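Purine nucleoside phosphorylase (PDB 6AXA) catalyses the reversible phosphorolysis of purine nucleosides such as inosine and guanosine, releasing the free base and ribose 1-phosphate. Local coordinates at residues A[242-247]-A[260-265]. Sequence-based numbering, arbitrary orientation.
With D4Y ((3S)-5-fluoro-3-hydroxy-1,3-dihydro-2H-indol-2-one), chain J.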
ATOM      1  N   LEU A 242       1.580   9.358 -22.992  1.00 21.95           N
ATOM      2  CA  LEU A 242       0.916  10.513 -23.599  1.00 22.86           C
ATOM      3  C   LEU A 242       0.222  11.312 -22.493  1.00 24.29           C
ATOM      4  O   LEU A 242      -0.583  10.750 -21.733  1.00 23.75           O
ATOM      5  CB  LEU A 242      -0.108  10.074 -24.649  1.00 24.55           C
ATOM      6  CG  LEU A 242      -1.080  11.146 -25.182  1.00 23.83           C
ATOM      7  CD1 LEU A 242      -0.360  12.326 -25.857  1.00 25.56           C
ATOM      8  CD2 LEU A 242      -2.055  10.560 -26.243  1.00 25.38           C
ATOM      9  N   ILE A 243       0.571  12.594 -22.366  1.00 24.37           N
ATOM     10  CA  ILE A 243       0.121  13.447 -21.264  1.00 26.66           C
ATOM     11  C   ILE A 243      -1.244  14.055 -21.618  1.00 25.28           C
ATOM     12  O   ILE A 243      -1.408  14.696 -22.659  1.00 25.91           O
ATOM     13  CB  ILE A 243       1.164  14.547 -20.978  1.00 27.00           C
ATOM     14  CG1 ILE A 243       2.543  13.964 -20.652  1.00 26.75           C
ATOM     15  CG2 ILE A 243       0.689  15.510 -19.875  1.00 28.47           C
ATOM     16  CD1 ILE A 243       2.537  12.927 -19.500  1.00 26.78           C
ATOM     17  N   ALA A 244      -2.250  13.824 -20.764  1.00 26.47           N
ATOM     18  CA  ALA A 244      -3.583  14.368 -21.037  1.00 27.51           C
ATOM     19  C   ALA A 244      -3.813  15.753 -20.430  1.00 26.36           C
ATOM     20  O   ALA A 244      -4.661  16.493 -20.930  1.00 27.38           O
ATOM     21  CB  ALA A 244      -4.646  13.396 -20.511  1.00 28.54           C
ATOM     22  N   ASN A 245      -3.046  16.131 -19.405  1.00 26.31           N
ATOM     23  CA  ASN A 245      -3.288  17.340 -18.623  1.00 26.02           C
ATOM     24  C   ASN A 245      -2.084  17.584 -17.729  1.00 27.92           C
ATOM     25  O   ASN A 245      -1.247  16.693 -17.553  1.00 29.38           O
ATOM     26  CB  ASN A 245      -4.559  17.186 -17.775  1.00 26.88           C
ATOM     27  CG  ASN A 245      -4.415  16.150 -16.655  1.00 28.59           C
ATOM     28  OD1 ASN A 245      -4.085  14.982 -16.896  1.00 29.23           O
ATOM     29  ND2 ASN A 245      -4.667  16.577 -15.403  1.00 27.80           N
ATOM     30  N   ASN A 246      -2.052  18.765 -17.065  1.00 26.89           N
ATOM     31  CA  ASN A 246      -1.111  18.984 -15.962  1.00 25.28           C
ATOM     32  C   ASN A 246      -1.906  19.130 -14.653  1.00 25.47           C
ATOM     33  O   ASN A 246      -2.607  20.136 -14.460  1.00 25.43           O
ATOM     34  CB  ASN A 246      -0.244  20.218 -16.229  1.00 27.65           C
ATOM     35  CG  ASN A 246       0.861  20.352 -15.216  1.00 29.48           C
ATOM     36  OD1 ASN A 246       0.595  20.610 -14.041  1.00 29.36           O
ATOM     37  ND2 ASN A 246       2.112  20.109 -15.644  1.00 28.62           N
ATOM     38  N   SER A 247      -1.793  18.133 -13.771  1.00 26.46           N
ATOM     39  CA  SER A 247      -2.583  18.069 -12.537  1.00 25.85           C
ATOM     40  C   SER A 247      -2.217  19.159 -11.552  1.00 25.52           C
ATOM     41  O   SER A 247      -3.060  19.556 -10.738  1.00 26.17           O
ATOM     42  CB  SER A 247      -2.404  16.694 -11.840  1.00 29.75           C
ATOM     43  OG  SER A 247      -2.797  15.678 -12.730  1.00 34.49           O
ATOM     44  N   GLU A 260     -13.603  11.422 -20.351  1.00 34.04           N
ATOM     45  CA  GLU A 260     -13.962  11.976 -21.652  1.00 36.38           C
ATOM     46  C   GLU A 260     -12.862  12.891 -22.176  1.00 35.64           C
ATOM     47  O   GLU A 260     -12.456  12.796 -23.347  1.00 36.68           O
ATOM     48  CB  GLU A 260     -15.294  12.712 -21.525  1.00 39.13           C
ATOM     49  CG  GLU A 260     -16.491  11.755 -21.257  1.00 45.66           C
ATOM     50  CD  GLU A 260     -16.430  11.010 -19.893  1.00 50.14           C
ATOM     51  OE1 GLU A 260     -16.090  11.630 -18.856  1.00 50.08           O
ATOM     52  OE2 GLU A 260     -16.724   9.783 -19.865  1.00 52.97           O
ATOM     53  N   LYS A 261     -12.349  13.774 -21.317  1.00 38.31           N
ATOM     54  CA  LYS A 261     -11.259  14.663 -21.727  1.00 35.87           C
ATOM     55  C   LYS A 261     -10.006  13.882 -22.087  1.00 33.96           C
ATOM     56  O   LYS A 261      -9.287  14.237 -23.036  1.00 33.80           O
ATOM     57  CB  LYS A 261     -10.960  15.668 -20.619  1.00 34.54           C
ATOM     58  CG  LYS A 261     -12.069  16.708 -20.373  1.00 35.45           C
ATOM     59  CD  LYS A 261     -11.693  17.617 -19.200  1.00 35.21           C
ATOM     60  CE  LYS A 261     -12.792  18.634 -18.890  1.00 38.98           C
ATOM     61  NZ  LYS A 261     -12.436  19.488 -17.700  1.00 42.43           N
ATOM     62  N   VAL A 262      -9.726  12.805 -21.355  1.00 29.58           N
ATOM     63  CA  VAL A 262      -8.546  11.995 -21.642  1.00 29.31           C
ATOM     64  C   VAL A 262      -8.647  11.365 -23.029  1.00 30.43           C
ATOM     65  O   VAL A 262      -7.685  11.391 -23.802  1.00 28.78           O
ATOM     66  CB  VAL A 262      -8.362  10.933 -20.540  1.00 28.93           C
ATOM     67  CG1 VAL A 262      -7.325   9.892 -20.949  1.00 31.40           C
ATOM     68  CG2 VAL A 262      -7.926  11.610 -19.223  1.00 28.80           C
ATOM     69  N   LEU A 263      -9.799  10.740 -23.347  1.00 30.03           N
ATOM     70  CA  LEU A 263      -9.917  10.051 -24.631  1.00 31.03           C
ATOM     71  C   LEU A 263      -9.868  11.031 -25.795  1.00 30.97           C
ATOM     72  O   LEU A 263      -9.430  10.660 -26.888  1.00 31.43           O
ATOM     73  CB  LEU A 263     -11.216   9.247 -24.711  1.00 34.01           C
ATOM     74  CG  LEU A 263     -11.267   7.946 -23.874  1.00 34.99           C
ATOM     75  CD1 LEU A 263     -12.509   7.122 -24.190  1.00 41.21           C
ATOM     76  CD2 LEU A 263     -10.030   7.092 -24.065  1.00 35.11           C
ATOM     77  N   ALA A 264     -10.288  12.277 -25.584  1.00 30.78           N
ATOM     78  CA  ALA A 264     -10.186  13.265 -26.663  1.00 31.35           C
ATOM     79  C   ALA A 264      -8.734  13.636 -26.968  1.00 30.24           C
ATOM     80  O   ALA A 264      -8.386  13.875 -28.136  1.00 31.13           O
ATOM     81  CB  ALA A 264     -10.990  14.505 -26.299  1.00 32.18           C
ATOM     82  N   VAL A 265      -7.871  13.693 -25.944  1.00 30.07           N
ATOM     83  CA  VAL A 265      -6.441  13.885 -26.212  1.00 30.01           C
ATOM     84  C   VAL A 265      -5.862  12.677 -26.954  1.00 29.05           C
ATOM     85  O   VAL A 265      -5.034  12.829 -27.861  1.00 30.69           O
ATOM     86  CB  VAL A 265      -5.644  14.142 -24.916  1.00 28.28           C
ATOM     87  CG1 VAL A 265      -4.158  14.298 -25.235  1.00 30.02           C
ATOM     88  CG2 VAL A 265      -6.158  15.392 -24.201  1.00 30.90           C
TER
HETATM   89  C7  D4Y J 309      -4.102   9.276 -15.583  0.88 23.15           C
HETATM   90  C4  D4Y J 309      -4.784  11.724 -16.619  0.88 23.96           C
HETATM   91  C5  D4Y J 309      -4.637  10.639 -17.446  0.88 24.79           C
HETATM   92  C6  D4Y J 309      -4.280   9.403 -16.950  0.88 25.44           C
HETATM   93  C3  D4Y J 309      -4.569  11.607 -15.249  0.88 23.26           C
HETATM   94  C2  D4Y J 309      -4.224  10.369 -14.759  0.88 22.22           C
HETATM   95  C1  D4Y J 309      -3.692   8.695 -13.357  0.88 23.53           C
HETATM   96  F   D4Y J 309      -4.839  10.776 -18.771  0.88 26.88           F
HETATM   97  C   D4Y J 309      -3.543   8.150 -14.778  0.88 24.30           C
HETATM   98  O   D4Y J 309      -4.052   6.862 -15.053  0.88 25.08           O
HETATM   99  N   D4Y J 309      -3.951  10.010 -13.479  0.88 23.35           N
HETATM  100  O1  D4Y J 309      -3.441   8.085 -12.304  0.88 25.31           O
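Ala-244 and Val-262 bring their CA atoms to 5.5 Å where strand 242-246 passes helix 260-265, the axes 8.2 Å apart at closest and running closer to antiparallel than parallel, at 136°. No hydrogen bond joins the two segments; methyls pack against one another and against backbone carbonyl oxygens. Val-265 points at the strand: chi1 of 178° turns CG1 anti to the backbone N and spreads the methyls over successive carbonyls, CG1 3.8 Å from Ile-243 O and CG2 3.8 Å from Ala-244 O, an oxygen hydrogen-bonded to Ser-128 OG. Leu-242 adds a looser flank, its CD1 4.3 Å from Val-265 CG1. In this phosphorylase-superfamily fold the first turns of helix 259-283 pack against the end of strand 236-246 in the mixed sheet, beside the ligand pocket. There Ala-244 CB and Val-262 CG2, 4.0 Å apart, each approach the fluorine of the bound fluoro-hydroxyindolinone to 3.2 Å, with Val-262 CG1 also close by. Asn-245 OD1 comes from outside the ring, beyond C4 and tilted out of its plane, 3.3 Å from that carbon; ND2 is hydrogen-bonded to Asp-250 and only weakly to Ser-247 OG, probably helping set the amide's rotation. Ser-247 OG also bonds Glu-203, itself a ligand partner with Asn-197.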